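Local coordinates for B-type Cna protein (Enterococcus faecium, PDB 6FWY), which is a cell-wall-anchored surface protein of unknown function whose thioester domain may form covalent bonds with target molecules, at residues A[185-190]-A[212-217]; A[236-241]-A[267-272]. All blocks are in the same frame, centred on the assembly; numbering follows the deposited sequence. Where two conformers were deposited one is given.

Interaction 1: A[185-190]-A[212-217]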
ATOM      1  N   GLY A 185     -13.083   4.328   3.193  1.00 40.86           N
ATOM      2  CA  GLY A 185     -13.005   5.260   4.311  1.00 40.00           C
ATOM      3  C   GLY A 185     -14.059   6.351   4.182  1.00 40.03           C
ATOM      4  O   GLY A 185     -15.157   6.092   3.708  1.00 41.50           O
ATOM      5  N   ASN A 186     -13.723   7.565   4.614  1.00 38.97           N
ATOM      6  CA  ASN A 186     -14.616   8.736   4.501  1.00 39.38           C
ATOM      7  C   ASN A 186     -13.779   9.999   4.392  1.00 38.07           C
ATOM      8  O   ASN A 186     -12.551   9.928   4.441  1.00 37.80           O
ATOM      9  CB  ASN A 186     -15.608   8.821   5.697  1.00 40.14           C
ATOM     10  CG  ASN A 186     -14.916   8.915   7.038  1.00 40.39           C
ATOM     11  OD1 ASN A 186     -13.868   9.539   7.191  1.00 40.79           O
ATOM     12  ND2 ASN A 186     -15.518   8.310   8.030  1.00 42.14           N
ATOM     13  N   ALA A 187     -14.440  11.137   4.236  1.00 37.50           N
ATOM     14  CA  ALA A 187     -13.765  12.428   4.185  1.00 36.94           C
ATOM     15  C   ALA A 187     -14.431  13.450   5.101  1.00 37.53           C
ATOM     16  O   ALA A 187     -15.636  13.403   5.339  1.00 37.28           O
ATOM     17  CB  ALA A 187     -13.734  12.951   2.754  1.00 36.83           C
ATOM     18  N   LYS A 188     -13.600  14.356   5.596  1.00 37.58           N
ATOM     19  CA  LYS A 188     -14.000  15.462   6.454  0.50 37.71           C
ATOM     20  C   LYS A 188     -13.888  16.749   5.655  1.00 37.38           C
ATOM     21  O   LYS A 188     -12.850  17.020   5.045  1.00 36.68           O
ATOM     22  CB  LYS A 188     -13.074  15.537   7.678  0.50 38.27           C
ATOM     23  CG  LYS A 188     -13.235  16.792   8.536  0.50 39.40           C
ATOM     24  CD  LYS A 188     -12.836  16.593   9.985  0.50 40.42           C
ATOM     25  CE  LYS A 188     -13.586  17.576  10.862  0.50 41.33           C
ATOM     26  NZ  LYS A 188     -12.652  18.184  11.842  0.50 42.42           N
ATOM     27  N   LEU A 189     -14.952  17.551   5.662  1.00 37.70           N
ATOM     28  CA  LEU A 189     -14.925  18.851   4.999  1.00 37.97           C
ATOM     29  C   LEU A 189     -14.345  19.925   5.910  1.00 38.71           C
ATOM     30  O   LEU A 189     -14.685  19.975   7.086  1.00 39.90           O
ATOM     31  CB  LEU A 189     -16.341  19.232   4.548  1.00 38.18           C
ATOM     32  CG  LEU A 189     -17.053  18.216   3.649  1.00 38.32           C
ATOM     33  CD1 LEU A 189     -18.362  18.800   3.169  1.00 38.79           C
ATOM     34  CD2 LEU A 189     -16.183  17.841   2.431  1.00 38.52           C
ATOM     35  N   THR A 190     -13.458  20.755   5.369  1.00 38.73           N
ATOM     36  CA  THR A 190     -12.941  21.934   6.056  1.00 40.07           C
ATOM     37  C   THR A 190     -13.274  23.144   5.206  1.00 40.29           C
ATOM     38  O   THR A 190     -12.925  23.206   4.025  1.00 40.56           O
ATOM     39  CB  THR A 190     -11.410  21.868   6.262  1.00 41.10           C
ATOM     40  OG1 THR A 190     -11.110  20.821   7.181  1.00 41.94           O
ATOM     41  CG2 THR A 190     -10.852  23.158   6.866  1.00 42.32           C
ATOM     42  N   ASN A 212     -19.862  17.225   9.507  1.00 43.00           N
ATOM     43  CA  ASN A 212     -18.979  17.565   8.363  1.00 42.08           C
ATOM     44  C   ASN A 212     -18.316  16.374   7.660  1.00 41.16           C
ATOM     45  O   ASN A 212     -17.283  16.542   7.014  1.00 40.58           O
ATOM     46  CB  ASN A 212     -17.916  18.616   8.765  1.00 42.31           C
ATOM     47  CG  ASN A 212     -18.495  20.020   8.891  1.00 43.58           C
ATOM     48  OD1 ASN A 212     -18.517  20.574   9.984  1.00 44.82           O
ATOM     49  ND2 ASN A 212     -19.026  20.575   7.797  1.00 43.69           N
ATOM     50  N   THR A 213     -18.928  15.191   7.731  1.00 41.39           N
ATOM     51  CA  THR A 213     -18.330  13.969   7.190  1.00 40.61           C
ATOM     52  C   THR A 213     -19.144  13.461   5.999  1.00 40.06           C
ATOM     53  O   THR A 213     -20.356  13.449   6.051  1.00 41.04           O
ATOM     54  CB  THR A 213     -18.195  12.901   8.292  1.00 41.94           C
ATOM     55  OG1 THR A 213     -17.504  13.472   9.406  1.00 42.64           O
ATOM     56  CG2 THR A 213     -17.403  11.674   7.803  1.00 41.53           C
ATOM     57  N   VAL A 214     -18.460  13.076   4.925  1.00 39.16           N
ATOM     58  CA  VAL A 214     -19.092  12.581   3.694  1.00 39.20           C
ATOM     59  C   VAL A 214     -18.528  11.218   3.330  1.00 39.55           C
ATOM     60  O   VAL A 214     -17.430  10.840   3.770  1.00 38.72           O
ATOM     61  CB  VAL A 214     -18.933  13.550   2.496  1.00 38.82           C
ATOM     62  CG1 VAL A 214     -19.548  14.901   2.802  1.00 38.65           C
ATOM     63  CG2 VAL A 214     -17.470  13.756   2.108  1.00 37.93           C
ATOM     64  N   LYS A 215     -19.280  10.485   2.525  1.00 40.53           N
ATOM     65  CA  LYS A 215     -18.839   9.192   2.043  1.00 41.12           C
ATOM     66  C   LYS A 215     -17.994   9.362   0.790  1.00 40.27           C
ATOM     67  O   LYS A 215     -18.121  10.351   0.099  1.00 39.46           O
ATOM     68  CB  LYS A 215     -20.048   8.298   1.779  1.00 42.83           C
ATOM     69  CG  LYS A 215     -20.667   7.797   3.070  1.00 44.48           C
ATOM     70  CD  LYS A 215     -22.143   7.468   2.898  1.00 46.60           C
ATOM     71  CE  LYS A 215     -22.655   6.564   4.010  1.00 48.77           C
ATOM     72  NZ  LYS A 215     -22.397   5.116   3.706  1.00 50.45           N
ATOM     73  N   LEU A 216     -17.131   8.379   0.549  1.00 40.69           N
ATOM     74  CA  LEU A 216     -16.325   8.277  -0.679  1.00 40.69           C
ATOM     75  C   LEU A 216     -17.081   7.470  -1.724  1.00 42.38           C
ATOM     76  O   LEU A 216     -17.803   6.536  -1.382  1.00 44.25           O
ATOM     77  CB  LEU A 216     -14.999   7.580  -0.391  1.00 39.78           C
ATOM     78  CG  LEU A 216     -14.143   8.182   0.707  1.00 38.52           C
ATOM     79  CD1 LEU A 216     -12.805   7.441   0.806  1.00 38.22           C
ATOM     80  CD2 LEU A 216     -13.906   9.657   0.462  1.00 37.69           C
ATOM     81  N   ASN A 217     -16.874   7.807  -2.994  1.00 42.34           N
ATOM     82  CA  ASN A 217     -17.598   7.189  -4.115  1.00 44.14           C
ATOM     83  C   ASN A 217     -19.112   7.357  -3.934  1.00 45.43           C
ATOM     84  O   ASN A 217     -19.898   6.406  -4.009  1.00 47.20           O
ATOM     85  CB  ASN A 217     -17.164   5.734  -4.308  1.00 44.78           C
ATOM     86  CG  ASN A 217     -15.658   5.615  -4.532  1.00 43.37           C
ATOM     87  OD1 ASN A 217     -15.109   6.322  -5.358  1.00 43.51           O
ATOM     88  ND2 ASN A 217     -14.990   4.767  -3.773  1.00 42.16           N
TER
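Ala187 and Val214 face each other as an antiparallel hydrogen-bonded pair. Ala187 N reaches Val214 O at 3.0 Å, and Val214 N returns to Ala187 O at 2.9 Å. Both bonds are close to straight. A third backbone bond runs from Leu189 N to Asn212 O (2.9 Å) and carries the pairing to the loop residue just ahead of strand 213-215.

On one side of this pair the contact is apolar. Ala187 CB touches Val214 CG2 at 3.9 Å. Leu189 CD1 meets Val214 CG1 at 4.1 Å, and the two side chains cross at about a right angle. Leu216 points toward the other segment. With CG anti to its carbonyl carbon (chi1 -55°), CG comes to lie by Asn186 CA, and the two methyls beyond it spread over the backbone of Gly185 and Asn186. Its CD1 rests on Gly185 C at 3.8 Å, while its CD2 lies beside Ala187 CB.

The other side carries Lys188 and Thr213. Thr213 CG2 lies against the Asn186 amide, 3.8 Å from Asn186 CG. The Thr213 hydroxyl instead bonds Asn211 O.

Further out, Phe159 packs on Ala187 and Leu216, Ile161 on Leu189, and Thr179 on Val214. These come from strands 159-169 and 172-181 of a second sheet. The arrangement is that of a short outer strand pairing in one layer of a beta sandwich, its apolar side turned to the other layer.

Interaction 2: A[236-241]-A[267-272]; sequences KGTANV and TKDSKS
Asp269 is held by two residues of segment 236-241, one at each carboxylate oxygen. Thr238 OG1 donates to Asp269 OD1 at 2.8 Å, and Lys236 NZ forms a salt bridge with Asp269 OD2 at 2.9 Å. Both donors sit well above the carboxylate plane, the hydroxyl by 37° and the ammonium by 41°. Lys236 is extended beyond CG and crosses Asp269 obliquely, with its CD 3.6 Å from Asp269 OD2. Thr238 lies beside Asp269 and points the same way.

The backbones between these segments are tightly joined. Gly237 N gives a nearly straight bond to Ser270 OG at 2.9 Å. Ser270 N bonds Gly237 O in return. The same hydroxyl donates to Lys271 O at 2.7 Å, so its one proton is spoken for. Ala239 and Lys268 form a hydrogen-bonded pair, in which Ala239 N meets Lys268 O at 2.8 Å. On the buried side, Phe159 covers Ala239 and Ser270.

The far end of the polar side is looser. Thr238 CG2 approaches Thr267 CB at 4.1 Å, and Asn240 OD1 stands 4.0 Å from Thr267 CG2, so only van der Waals contact joins these side chains.

The chemistry therefore differs across the sheet. On the outer side, two donors probably stabilise the negative charge of Asp269. On the inner side, the hydroxyl of Ser270, and not its carbonyl, accepts the Gly237 N-H.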
ATOM      1  N   LYS A 236     -12.457  22.341   1.201  1.00 38.71           N
ATOM      2  CA  LYS A 236     -11.782  21.127   0.742  1.00 38.18           C
ATOM      3  C   LYS A 236     -12.265  19.953   1.586  1.00 37.20           C
ATOM      4  O   LYS A 236     -12.886  20.141   2.638  1.00 37.14           O
ATOM      5  CB  LYS A 236     -10.260  21.239   0.871  1.00 38.38           C
ATOM      6  CG  LYS A 236      -9.766  21.503   2.277  1.00 38.60           C
ATOM      7  CD  LYS A 236      -8.317  21.193   2.523  1.00 39.90           C
ATOM      8  CE  LYS A 236      -8.027  21.331   4.012  1.00 40.49           C
ATOM      9  NZ  LYS A 236      -6.560  21.302   4.290  1.00 41.37           N
ATOM     10  N   GLY A 237     -11.943  18.755   1.124  1.00 36.36           N
ATOM     11  CA  GLY A 237     -12.158  17.526   1.866  1.00 36.48           C
ATOM     12  C   GLY A 237     -10.823  16.940   2.242  1.00 36.64           C
ATOM     13  O   GLY A 237      -9.848  17.137   1.523  1.00 37.12           O
ATOM     14  N   THR A 238     -10.784  16.226   3.363  1.00 37.10           N
ATOM     15  CA  THR A 238      -9.613  15.435   3.757  1.00 37.51           C
ATOM     16  C   THR A 238     -10.091  13.999   3.928  1.00 37.61           C
ATOM     17  O   THR A 238     -10.775  13.678   4.894  1.00 37.86           O
ATOM     18  CB  THR A 238      -8.978  15.931   5.080  1.00 37.91           C
ATOM     19  OG1 THR A 238      -8.556  17.300   4.938  1.00 38.49           O
ATOM     20  CG2 THR A 238      -7.779  15.075   5.460  1.00 37.54           C
ATOM     21  N   ALA A 239      -9.715  13.130   2.989  1.00 37.87           N
ATOM     22  CA  ALA A 239     -10.060  11.712   3.076  1.00 37.36           C
ATOM     23  C   ALA A 239      -9.276  11.051   4.202  1.00 37.31           C
ATOM     24  O   ALA A 239      -8.140  11.422   4.491  1.00 37.46           O
ATOM     25  CB  ALA A 239      -9.829  11.006   1.758  1.00 37.07           C
ATOM     26  N   ASN A 240      -9.919  10.107   4.868  1.00 37.35           N
ATOM     27  CA  ASN A 240      -9.281   9.285   5.865  1.00 37.99           C
ATOM     28  C   ASN A 240      -9.590   7.859   5.450  1.00 38.34           C
ATOM     29  O   ASN A 240     -10.745   7.416   5.529  1.00 38.87           O
ATOM     30  CB  ASN A 240      -9.808   9.579   7.268  1.00 39.13           C
ATOM     31  CG  ASN A 240      -8.974   8.899   8.349  1.00 40.12           C
ATOM     32  OD1 ASN A 240      -7.905   8.322   8.072  1.00 41.17           O
ATOM     33  ND2 ASN A 240      -9.440   8.961   9.574  1.00 41.36           N
ATOM     34  N   VAL A 241      -8.556   7.172   4.978  1.00 37.71           N
ATOM     35  CA  VAL A 241      -8.719   5.895   4.317  1.00 38.03           C
ATOM     36  C   VAL A 241      -7.876   4.809   4.951  1.00 37.77           C
ATOM     37  O   VAL A 241      -6.958   5.066   5.716  1.00 37.72           O
ATOM     38  CB  VAL A 241      -8.391   5.972   2.810  1.00 37.70           C
ATOM     39  CG1 VAL A 241      -9.253   7.030   2.139  1.00 37.84           C
ATOM     40  CG2 VAL A 241      -6.904   6.232   2.556  1.00 37.60           C
ATOM     41  N   THR A 267      -4.329  10.004   5.529  1.00 35.30           N
ATOM     42  CA  THR A 267      -5.116  11.216   5.266  1.00 35.79           C
ATOM     43  C   THR A 267      -4.615  11.897   3.978  1.00 35.75           C
ATOM     44  O   THR A 267      -3.420  11.934   3.722  1.00 34.46           O
ATOM     45  CB  THR A 267      -5.036  12.228   6.417  1.00 36.69           C
ATOM     46  OG1 THR A 267      -3.664  12.524   6.699  1.00 38.09           O
ATOM     47  CG2 THR A 267      -5.726  11.712   7.674  1.00 36.91           C
ATOM     48  N   LYS A 268      -5.539  12.415   3.184  1.00 35.77           N
ATOM     49  CA  LYS A 268      -5.213  13.064   1.930  1.00 36.33           C
ATOM     50  C   LYS A 268      -6.261  14.084   1.515  1.00 36.18           C
ATOM     51  O   LYS A 268      -7.448  13.778   1.514  1.00 36.77           O
ATOM     52  CB  LYS A 268      -5.059  12.029   0.815  1.00 36.67           C
ATOM     53  CG  LYS A 268      -4.482  12.608  -0.487  1.00 37.28           C
ATOM     54  CD  LYS A 268      -3.934  11.499  -1.374  1.00 38.21           C
ATOM     55  CE  LYS A 268      -3.444  12.056  -2.688  1.00 39.31           C
ATOM     56  NZ  LYS A 268      -2.402  11.108  -3.191  1.00 40.88           N
ATOM     57  N   ASP A 269      -5.803  15.277   1.145  1.00 36.82           N
ATOM     58  CA  ASP A 269      -6.669  16.385   0.747  1.00 37.50           C
ATOM     59  C   ASP A 269      -7.151  16.299  -0.696  1.00 37.85           C
ATOM     60  O   ASP A 269      -6.414  15.865  -1.582  1.00 37.48           O
ATOM     61  CB  ASP A 269      -5.947  17.731   0.900  1.00 39.28           C
ATOM     62  CG  ASP A 269      -5.833  18.181   2.340  1.00 39.85           C
ATOM     63  OD1 ASP A 269      -6.322  17.477   3.232  1.00 39.78           O
ATOM     64  OD2 ASP A 269      -5.268  19.271   2.588  1.00 41.74           O
ATOM     65  N   SER A 270      -8.382  16.762  -0.914  1.00 37.56           N
ATOM     66  CA  SER A 270      -8.893  17.075  -2.234  1.00 37.98           C
ATOM     67  C   SER A 270      -8.293  18.403  -2.685  1.00 38.61           C
ATOM     68  O   SER A 270      -7.615  19.072  -1.918  1.00 38.29           O
ATOM     69  CB  SER A 270     -10.425  17.241  -2.170  1.00 37.70           C
ATOM     70  OG  SER A 270     -10.781  18.443  -1.502  1.00 36.86           O
ATOM     71  N   LYS A 271      -8.628  18.813  -3.895  1.00 39.22           N
ATOM     72  CA  LYS A 271      -8.448  20.205  -4.283  1.00 41.09           C
ATOM     73  C   LYS A 271      -9.410  21.165  -3.554  1.00 40.93           C
ATOM     74  O   LYS A 271     -10.376  20.746  -2.914  1.00 40.44           O
ATOM     75  CB  LYS A 271      -8.660  20.358  -5.790  1.00 42.97           C
ATOM     76  CG  LYS A 271      -7.698  19.537  -6.633  1.00 43.49           C
ATOM     77  CD  LYS A 271      -8.293  19.208  -7.995  1.00 45.21           C
ATOM     78  CE  LYS A 271      -7.340  18.318  -8.785  1.00 46.72           C
ATOM     79  NZ  LYS A 271      -7.454  18.647 -10.230  1.00 49.33           N
ATOM     80  N   SER A 272      -9.125  22.452  -3.671  1.00 41.93           N
ATOM     81  CA  SER A 272      -9.986  23.507  -3.186  1.00 42.65           C
ATOM     82  C   SER A 272     -11.162  23.714  -4.146  1.00 43.35           C
ATOM     83  O   SER A 272     -10.972  23.787  -5.354  1.00 45.52           O
ATOM     84  CB  SER A 272      -9.194  24.806  -3.052  1.00 44.03           C
ATOM     85  OG  SER A 272     -10.012  25.837  -2.494  1.00 44.47           O
TER

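Interaction 1 and interaction 2 are neighbours in one antiparallel sheet, with centres about 8 Å apart. Across it the strands run 213-215, 185-191, 231-250 and 258-277. The two contacts meet at the seam between strands 185-191 and 231-250. There Asn186 O lies 2.7 Å from Asn240 N and Lys188 O 2.8 Å from Thr238 N, both probable hydrogen bonds. Along the chain they come in series: 185-217 closes before the hairpin of strands 231-250 and 258-277 opens. Phe159 of the second sheet touches both. That long hairpin also pairs with strands 67-73 and 49-52, so the same sheet ties this region to earlier parts of the chain.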